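Local coordinates for protein peptidase, zinc-dependent (Methanocorpusculum labreanum, PDB 3LMC) that probably hydrolyses peptide bonds as a metallopeptidase of the M54 family, binding a zinc ion and, at a separate site, an iron ion, at residues 39-43 / 55-60; 64-68 / 81-86; 16-20 / 32-36. The contacts are given in a common frame with arbitrary orientation. Numbering follows the deposited sequence.

In the fold
Followed from the N terminus, the three contacts come in series, and none nests in or crosses another. Contact 3 closes first: after strand 3-7 the chain forms helix 16-27 and returns as strand 31-34, an outermost strand of the five-stranded mixed sheet. Contact 1 follows almost at once, laying the loop 39-43 along helix 53-66 once the chain has passed through strands 44-45 and 50-52. Contact 2 then joins the C-terminal end of that same helix to helix 78-88, which leads into strand 90-94. Helix 53-66 is thus shared by contacts 1 and 2, whose centres lie about 16 Å apart; the centres of contacts 2 and 3 are about 21 Å apart.

Contact 1: residues 39-43 / 55-60; sequences FPLEG and KVLLKL
Residues 39-42 are extended without being a regular strand, Gly43 turns off with positive phi (71°, psi 38°), and the strip runs antiparallel to helix 55-60. CA atoms pair Phe39 with Leu60 at 8.6 Å, Glu42 with Val56 at 5.5 Å and Gly43 with Lys55 at 5.8 Å. The polar link is made by Lys59, whose all-t side chain reaches up to the loop and gives its NZ to Pro40 O in a 2.7 Å hydrogen bond. Glu42 OE1 packs on Lys59 CD at 3.4 Å, yet stays 4.5 Å from Lys59 NZ, beyond a salt bridge. In the helix, Lys59 N bonds Lys55 O at 3.0 Å and Leu60 N bonds Val56 O at 2.8 Å. In the loop, Phe39 N is taken by the carboxylate of Asp8 and Gly43 pairs through its backbone with Asp52, whereas Glu42 N is buried without a partner. This is loop-on-helix packing above the five-stranded mixed sheet: Val56 and Leu60 also rest on Leu93 of strand 90-94, which Phe39 touches too. Phe39 (chi1 t) sends its ring to the helix, with CE1 4.1 Å from Val56 CG1, CZ 3.8 Å from Leu60 CA and CE2 4.2 Å from Leu60 CD2. Leu41 starts out away from the helix, but its CD2 comes back to 3.5 Å from Val56 CG1. Gly43 CA lies 3.7 Å from Lys55 CD, where a CB would clash with that same CD.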
loop_
_atom_site.group_PDB
_atom_site.type_symbol
_atom_site.label_atom_id
_atom_site.label_comp_id
_atom_site.label_asym_id
_atom_site.label_seq_id
_atom_site.Cartn_x
_atom_site.Cartn_y
_atom_site.Cartn_z
ATOM N N PHE A 39 -6.498 -11.552 2.065
ATOM C CA PHE A 39 -7.577 -10.742 1.506
ATOM C C PHE A 39 -7.880 -11.237 0.096
ATOM O O PHE A 39 -7.220 -10.839 -0.860
ATOM C CB PHE A 39 -7.213 -9.249 1.490
ATOM C CG PHE A 39 -8.391 -8.333 1.223
ATOM C CD1 PHE A 39 -8.664 -7.876 -0.055
ATOM C CD2 PHE A 39 -9.225 -7.945 2.250
ATOM C CE1 PHE A 39 -9.759 -7.034 -0.294
ATOM C CE2 PHE A 39 -10.312 -7.121 2.019
ATOM C CZ PHE A 39 -10.578 -6.668 0.746
ATOM N N PRO A 40 -8.875 -12.126 -0.036
ATOM C CA PRO A 40 -9.108 -12.696 -1.363
ATOM C C PRO A 40 -9.420 -11.572 -2.329
ATOM O O PRO A 40 -10.233 -10.701 -2.022
ATOM C CB PRO A 40 -10.320 -13.607 -1.146
ATOM C CG PRO A 40 -10.264 -13.949 0.329
ATOM C CD PRO A 40 -9.795 -12.679 0.974
ATOM N N LEU A 41 -8.748 -11.574 -3.472
ATOM C CA LEU A 41 -8.855 -10.487 -4.422
ATOM C C LEU A 41 -10.130 -10.572 -5.279
ATOM O O LEU A 41 -10.829 -11.577 -5.287
ATOM C CB LEU A 41 -7.577 -10.449 -5.278
ATOM C CG LEU A 41 -6.318 -10.150 -4.443
ATOM C CD1 LEU A 41 -5.031 -10.222 -5.273
ATOM C CD2 LEU A 41 -6.463 -8.779 -3.782
ATOM N N GLU A 42 -10.439 -9.499 -5.988
ATOM C CA GLU A 42 -11.605 -9.484 -6.843
ATOM C C GLU A 42 -11.181 -8.932 -8.194
ATOM O O GLU A 42 -10.091 -8.385 -8.327
ATOM C CB GLU A 42 -12.697 -8.612 -6.219
ATOM C CG GLU A 42 -14.091 -8.945 -6.700
ATOM C CD GLU A 42 -15.113 -7.961 -6.202
ATOM O OE1 GLU A 42 -14.978 -7.509 -5.047
ATOM O OE2 GLU A 42 -16.047 -7.633 -6.963
ATOM N N GLY A 43 -12.028 -9.088 -9.201
ATOM C CA GLY A 43 -11.768 -8.472 -10.483
ATOM C C GLY A 43 -10.627 -9.125 -11.225
ATOM O O GLY A 43 -9.833 -8.452 -11.876
ATOM N N LYS A 55 -11.175 -2.540 -8.416
ATOM C CA LYS A 55 -12.153 -3.393 -7.744
ATOM C C LYS A 55 -11.708 -3.852 -6.368
ATOM O O LYS A 55 -12.511 -3.882 -5.431
ATOM C CB LYS A 55 -12.509 -4.595 -8.610
ATOM C CG LYS A 55 -13.490 -4.239 -9.709
ATOM C CD LYS A 55 -13.905 -5.447 -10.510
ATOM C CE LYS A 55 -14.870 -5.032 -11.607
ATOM N NZ LYS A 55 -15.282 -6.198 -12.412
ATOM N N VAL A 56 -10.431 -4.204 -6.238
ATOM C CA VAL A 56 -9.914 -4.624 -4.937
ATOM C C VAL A 56 -10.023 -3.459 -3.945
ATOM O O VAL A 56 -10.389 -3.650 -2.792
ATOM C CB VAL A 56 -8.452 -5.130 -5.022
ATOM C CG1 VAL A 56 -7.953 -5.573 -3.646
ATOM C CG2 VAL A 56 -8.324 -6.299 -6.046
ATOM N N LEU A 57 -9.737 -2.241 -4.397
ATOM C CA LEU A 57 -9.757 -1.102 -3.491
ATOM C C LEU A 57 -11.179 -0.810 -2.975
ATOM O O LEU A 57 -11.372 -0.499 -1.794
ATOM C CB LEU A 57 -9.119 0.123 -4.151
ATOM C CG LEU A 57 -7.610 0.044 -4.411
ATOM C CD1 LEU A 57 -7.142 1.240 -5.220
ATOM C CD2 LEU A 57 -6.821 -0.037 -3.100
ATOM N N LEU A 58 -12.168 -0.935 -3.856
ATOM C CA LEU A 58 -13.573 -0.757 -3.476
ATOM C C LEU A 58 -13.982 -1.831 -2.466
ATOM O O LEU A 58 -14.667 -1.555 -1.476
ATOM C CB LEU A 58 -14.483 -0.843 -4.715
ATOM C CG LEU A 58 -14.236 0.217 -5.795
ATOM C CD1 LEU A 58 -15.186 0.053 -6.981
ATOM C CD2 LEU A 58 -14.383 1.606 -5.195
ATOM N N LYS A 59 -13.565 -3.065 -2.737
ATOM C CA LYS A 59 -13.800 -4.173 -1.824
ATOM C C LYS A 59 -13.134 -3.928 -0.460
ATOM O O LYS A 59 -13.675 -4.316 0.583
ATOM C CB LYS A 59 -13.272 -5.469 -2.439
ATOM C CG LYS A 59 -13.645 -6.696 -1.676
ATOM C CD LYS A 59 -12.974 -7.939 -2.277
ATOM C CE LYS A 59 -13.459 -9.217 -1.592
ATOM N NZ LYS A 59 -12.898 -10.423 -2.254
ATOM N N LEU A 60 -11.968 -3.283 -0.478
ATOM C CA LEU A 60 -11.238 -2.976 0.751
ATOM C C LEU A 60 -11.998 -1.947 1.602
ATOM O O LEU A 60 -12.080 -2.065 2.828
ATOM C CB LEU A 60 -9.850 -2.432 0.419
ATOM C CG LEU A 60 -8.677 -2.959 1.239
ATOM C CD1 LEU A 60 -7.506 -1.986 1.141
ATOM C CD2 LEU A 60 -9.089 -3.170 2.685
#

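Contact 2: residues 64-68 / 81-86; sequences RRRMP and YNKFNH
Here the last turn of helix 53-66, with the residues that follow it, meets helix 78-88. Nearest CA atoms pair Arg65 with Asn82 at 6.1 Å and Pro68 with Tyr81 at 7.5 Å; Met67, a selenomethionine, is the N-cap of helix 68-71. Tyr81 (chi1 t) points toward residues 64-68: its OH donates to Arg64 O at 2.7 Å, an acceptor also used by Met67 N at 2.9 Å, and its CE1 lies 3.9 Å from Pro68 CG. Asn82 follows, with ND2 3.6 Å from Arg65 CG. One turn on, Asn85 (chi1 p) works both ways: OD1 accepts from Arg64 NE at 2.7 Å, while ND2 donates to Tyr81 O at 3.0 Å and sits 3.7 Å from Arg65 CB. His86 CB packs against Arg64 NH2 at 3.3 Å, and the Arg64 guanidinium has Asn85 O and His86 CA over one face. Its remaining nitrogens bind Asp61, Leu115 O, Glu89 O and Gly116 O; Arg65 NH1 pairs with Asp61. The junction therefore rests on a buried arginine whose partners are mostly neutral oxygens, with the carboxylate of Asp61 shared between Arg64 and Arg65.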
loop_
_atom_site.group_PDB
_atom_site.type_symbol
_atom_site.label_atom_id
_atom_site.label_comp_id
_atom_site.label_asym_id
_atom_site.label_seq_id
_atom_site.Cartn_x
_atom_site.Cartn_y
_atom_site.Cartn_z
ATOM N N ARG A 64 -13.478 -2.650 5.408
ATOM C CA ARG A 64 -13.262 -1.775 6.550
ATOM C C ARG A 64 -14.597 -1.386 7.201
ATOM O O ARG A 64 -14.760 -1.504 8.414
ATOM C CB ARG A 64 -12.513 -0.514 6.128
ATOM C CG ARG A 64 -12.305 0.506 7.254
ATOM C CD ARG A 64 -11.535 1.726 6.728
ATOM N NE ARG A 64 -12.222 2.255 5.561
ATOM C CZ ARG A 64 -11.626 2.852 4.537
ATOM N NH1 ARG A 64 -10.311 3.042 4.545
ATOM N NH2 ARG A 64 -12.356 3.268 3.510
ATOM N N ARG A 65 -15.551 -0.931 6.395
ATOM C CA ARG A 65 -16.814 -0.451 6.952
ATOM C C ARG A 65 -17.545 -1.572 7.693
ATOM O O ARG A 65 -18.197 -1.337 8.715
ATOM C CB ARG A 65 -17.709 0.147 5.870
ATOM C CG ARG A 65 -19.103 0.509 6.371
ATOM C CD ARG A 65 -19.783 1.510 5.457
ATOM N NE ARG A 65 -19.951 0.995 4.099
ATOM C CZ ARG A 65 -19.107 1.225 3.096
ATOM N NH1 ARG A 65 -18.016 1.958 3.292
ATOM N NH2 ARG A 65 -19.354 0.720 1.893
ATOM N N ARG A 66 -17.414 -2.790 7.173
ATOM C CA ARG A 66 -18.059 -3.973 7.739
ATOM C C ARG A 66 -17.307 -4.475 8.984
ATOM O O ARG A 66 -17.835 -5.293 9.737
ATOM C CB ARG A 66 -18.152 -5.067 6.657
ATOM C CG ARG A 66 -18.734 -6.403 7.092
ATOM C CD ARG A 66 -18.840 -7.384 5.917
ATOM N NE ARG A 66 -17.541 -7.940 5.524
ATOM C CZ ARG A 66 -17.117 -9.159 5.851
ATOM N NH1 ARG A 66 -17.891 -9.976 6.572
ATOM N NH2 ARG A 66 -15.920 -9.572 5.446
HETATM N N MSE A 67 -16.096 -3.965 9.222
HETATM C CA MSE A 67 -15.240 -4.506 10.293
HETATM C C MSE A 67 -14.796 -3.507 11.371
HETATM O O MSE A 67 -13.602 -3.289 11.553
HETATM C CB MSE A 67 -14.002 -5.193 9.696
HETATM C CG MSE A 67 -14.296 -6.439 8.856
HETATM SE SE MSE A 67 -15.179 -7.887 9.888
HETATM C CE MSE A 67 -13.664 -8.575 10.858
ATOM N N PRO A 68 -15.755 -2.914 12.105
ATOM C CA PRO A 68 -15.418 -1.996 13.199
ATOM C C PRO A 68 -14.542 -2.663 14.245
ATOM O O PRO A 68 -13.615 -2.043 14.788
ATOM C CB PRO A 68 -16.781 -1.681 13.830
ATOM C CG PRO A 68 -17.776 -1.966 12.781
ATOM C CD PRO A 68 -17.214 -3.049 11.918
ATOM N N TYR A 81 -18.093 6.074 12.863
ATOM C CA TYR A 81 -17.211 5.194 12.091
ATOM C C TYR A 81 -17.873 4.759 10.787
ATOM O O TYR A 81 -17.234 4.724 9.722
ATOM C CB TYR A 81 -16.826 3.976 12.929
ATOM C CG TYR A 81 -15.984 2.936 12.215
ATOM C CD1 TYR A 81 -16.576 1.838 11.601
ATOM C CD2 TYR A 81 -14.597 3.036 12.180
ATOM C CE1 TYR A 81 -15.812 0.871 10.957
ATOM C CE2 TYR A 81 -13.824 2.069 11.537
ATOM C CZ TYR A 81 -14.437 0.994 10.928
ATOM O OH TYR A 81 -13.676 0.034 10.289
ATOM N N ASN A 82 -19.152 4.404 10.874
ATOM C CA ASN A 82 -19.891 3.989 9.689
ATOM C C ASN A 82 -19.867 5.075 8.614
ATOM O O ASN A 82 -19.673 4.771 7.438
ATOM C CB ASN A 82 -21.334 3.602 10.033
ATOM C CG ASN A 82 -22.015 2.832 8.908
ATOM O OD1 ASN A 82 -22.851 3.378 8.189
ATOM N ND2 ASN A 82 -21.645 1.557 8.746
ATOM N N LYS A 83 -20.044 6.330 9.020
ATOM C CA LYS A 83 -20.057 7.435 8.069
ATOM C C LYS A 83 -18.666 7.857 7.635
ATOM O O LYS A 83 -18.458 8.240 6.485
ATOM C CB LYS A 83 -20.798 8.649 8.654
ATOM C CG LYS A 83 -22.280 8.398 8.938
ATOM C CD LYS A 83 -22.960 9.654 9.448
ATOM C CE LYS A 83 -24.439 9.428 9.766
ATOM N NZ LYS A 83 -25.336 9.524 8.576
ATOM N N PHE A 84 -17.702 7.797 8.544
ATOM C CA PHE A 84 -16.431 8.451 8.263
ATOM C C PHE A 84 -15.178 7.565 8.300
ATOM O O PHE A 84 -14.075 8.099 8.375
ATOM C CB PHE A 84 -16.234 9.645 9.202
ATOM C CG PHE A 84 -17.359 10.659 9.160
ATOM C CD1 PHE A 84 -17.632 11.366 8.001
ATOM C CD2 PHE A 84 -18.110 10.924 10.296
ATOM C CE1 PHE A 84 -18.655 12.313 7.965
ATOM C CE2 PHE A 84 -19.145 11.884 10.274
ATOM C CZ PHE A 84 -19.416 12.568 9.114
ATOM N N ASN A 85 -15.335 6.238 8.258
ATOM C CA ASN A 85 -14.180 5.338 8.360
ATOM C C ASN A 85 -13.089 5.616 7.316
ATOM O O ASN A 85 -11.901 5.474 7.601
ATOM C CB ASN A 85 -14.591 3.844 8.345
ATOM C CG ASN A 85 -15.330 3.441 7.067
ATOM O OD1 ASN A 85 -14.709 3.143 6.046
ATOM N ND2 ASN A 85 -16.662 3.430 7.124
ATOM N N HIS A 86 -13.492 6.005 6.110
ATOM C CA HIS A 86 -12.538 6.280 5.030
ATOM C C HIS A 86 -11.696 7.545 5.266
ATOM O O HIS A 86 -10.642 7.702 4.656
ATOM C CB HIS A 86 -13.268 6.383 3.682
ATOM C CG HIS A 86 -14.280 7.489 3.631
ATOM N ND1 HIS A 86 -15.476 7.438 4.317
ATOM C CD2 HIS A 86 -14.268 8.680 2.985
ATOM C CE1 HIS A 86 -16.162 8.542 4.085
ATOM N NE2 HIS A 86 -15.447 9.316 3.286
#

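Contact 3: residues 16-20 / 32-36; sequences SRPVS and SRIDD
Arg33 carries the largest share of this small interface between the first turn of helix 16-27 and the end of strand 31-34. The axes of 16-20 and 32-34 approach to 8.9 Å and run nearly antiparallel, at 153°; CA atoms pair Ser16 with Asp35 at 6.8 Å and Ser20 with Arg33 at 6.3 Å. From the extended strand backbone, Arg33 points its CB at the helix and runs out with chi1 and chi2 t, then turns with chi3 p. Its CD fits between successive turns, 3.5 Å from Ser16 O, 3.7 Å from Arg17 N and 3.8 Å from Ser20 CB, while its guanidinium has Arg17 CA over one face and Ser20 OG at its edge. The contact is thus mostly van der Waals packing of the arginine side chain on the helix backbone and its serines. Arg33 NE is buried without a hydrogen-bond partner, and its salt bridge to Asp35 OD2 is long at 3.7 Å. Ser16 (chi1 m) comes next in buried area: its CB is 3.6 Å from Arg33 CD and 3.1 Å from Asp35 OD2, to which its OG gives a weak 3.2 Å hydrogen bond, the hydroxyl position being less sure. Ser20, the third, stands one turn on, with Ser20 N bonded to Ser16 O at 2.9 Å. The arrangement is that of a beta-alpha-beta crossover: strand 31-34 lies parallel to strand 3-7, Ser32 and Ile34 bond its backbone, Val19 packs on Leu5 and Trp7, and helix 136-154 meets the helix through Pro18 and Val19, while Ile34 faces away toward helix 68-71.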
loop_
_atom_site.group_PDB
_atom_site.type_symbol
_atom_site.label_atom_id
_atom_site.label_comp_id
_atom_site.label_asym_id
_atom_site.label_seq_id
_atom_site.Cartn_x
_atom_site.Cartn_y
_atom_site.Cartn_z
ATOM N N SER A 16 6.691 -8.644 7.553
ATOM C CA SER A 16 5.600 -7.772 8.028
ATOM C C SER A 16 6.089 -6.691 8.957
ATOM O O SER A 16 5.864 -5.500 8.730
ATOM C CB SER A 16 4.543 -8.576 8.790
ATOM O OG SER A 16 3.602 -9.118 7.892
ATOM N N ARG A 17 6.731 -7.120 10.034
ATOM C CA ARG A 17 7.103 -6.199 11.093
ATOM C C ARG A 17 8.069 -5.110 10.600
ATOM O O ARG A 17 7.799 -3.925 10.783
ATOM C CB ARG A 17 7.672 -6.966 12.280
ATOM C CG ARG A 17 8.089 -6.100 13.439
ATOM C CD ARG A 17 8.690 -6.970 14.525
ATOM N NE ARG A 17 9.190 -6.192 15.649
ATOM C CZ ARG A 17 9.790 -6.726 16.705
ATOM N NH1 ARG A 17 9.955 -8.043 16.772
ATOM N NH2 ARG A 17 10.222 -5.950 17.693
ATOM N N PRO A 18 9.183 -5.504 9.949
ATOM C CA PRO A 18 10.113 -4.489 9.434
ATOM C C PRO A 18 9.430 -3.500 8.496
ATOM O O PRO A 18 9.655 -2.296 8.600
ATOM C CB PRO A 18 11.157 -5.313 8.652
ATOM C CG PRO A 18 11.046 -6.675 9.180
ATOM C CD PRO A 18 9.611 -6.869 9.592
ATOM N N VAL A 19 8.608 -3.998 7.582
ATOM C CA VAL A 19 7.885 -3.104 6.683
ATOM C C VAL A 19 7.001 -2.112 7.452
ATOM O O VAL A 19 7.006 -0.903 7.194
ATOM C CB VAL A 19 7.032 -3.883 5.677
ATOM C CG1 VAL A 19 6.051 -2.928 4.970
ATOM C CG2 VAL A 19 7.944 -4.582 4.673
ATOM N N SER A 20 6.241 -2.632 8.405
ATOM C CA SER A 20 5.451 -1.795 9.296
ATOM C C SER A 20 6.310 -0.706 9.969
ATOM O O SER A 20 5.910 0.451 10.047
ATOM C CB SER A 20 4.829 -2.678 10.377
ATOM O OG SER A 20 4.092 -1.891 11.287
ATOM N N SER A 32 -0.276 0.527 12.315
ATOM C CA SER A 32 -0.686 -0.723 12.943
ATOM C C SER A 32 -0.669 -1.865 11.934
ATOM O O SER A 32 -1.086 -1.692 10.790
ATOM C CB SER A 32 -2.078 -0.579 13.554
ATOM O OG SER A 32 -2.549 -1.832 14.036
ATOM N N ARG A 33 -0.199 -3.027 12.377
ATOM C CA ARG A 33 0.044 -4.168 11.509
ATOM C C ARG A 33 -1.006 -5.260 11.682
ATOM O O ARG A 33 -1.283 -5.696 12.800
ATOM C CB ARG A 33 1.429 -4.734 11.810
ATOM C CG ARG A 33 1.920 -5.775 10.832
ATOM C CD ARG A 33 3.373 -6.090 11.111
ATOM N NE ARG A 33 3.541 -6.842 12.346
ATOM C CZ ARG A 33 3.940 -6.317 13.499
ATOM N NH1 ARG A 33 4.215 -5.016 13.594
ATOM N NH2 ARG A 33 4.067 -7.104 14.558
ATOM N N ILE A 34 -1.598 -5.690 10.570
ATOM C CA ILE A 34 -2.478 -6.859 10.549
ATOM C C ILE A 34 -1.870 -7.871 9.587
ATOM O O ILE A 34 -1.821 -7.613 8.386
ATOM C CB ILE A 34 -3.902 -6.514 10.029
ATOM C CG1 ILE A 34 -4.550 -5.406 10.851
ATOM C CG2 ILE A 34 -4.792 -7.755 10.032
ATOM C CD1 ILE A 34 -5.752 -4.752 10.136
ATOM N N ASP A 35 -1.395 -9.015 10.083
ATOM C CA ASP A 35 -0.748 -9.962 9.177
ATOM C C ASP A 35 -1.161 -11.404 9.428
ATOM O O ASP A 35 -0.401 -12.336 9.143
ATOM C CB ASP A 35 0.774 -9.823 9.219
ATOM C CG ASP A 35 1.368 -10.208 10.562
ATOM O OD1 ASP A 35 0.624 -10.695 11.441
ATOM O OD2 ASP A 35 2.597 -10.027 10.738
ATOM N N ASP A 36 -2.369 -11.583 9.955
ATOM C CA ASP A 36 -2.870 -12.916 10.260
ATOM C C ASP A 36 -4.126 -13.213 9.458
ATOM O O ASP A 36 -5.167 -13.515 10.032
ATOM C CB ASP A 36 -3.149 -13.072 11.762
ATOM C CG ASP A 36 -4.223 -12.115 12.274
ATOM O OD1 ASP A 36 -4.473 -11.082 11.617
ATOM O OD2 ASP A 36 -4.813 -12.401 13.341
#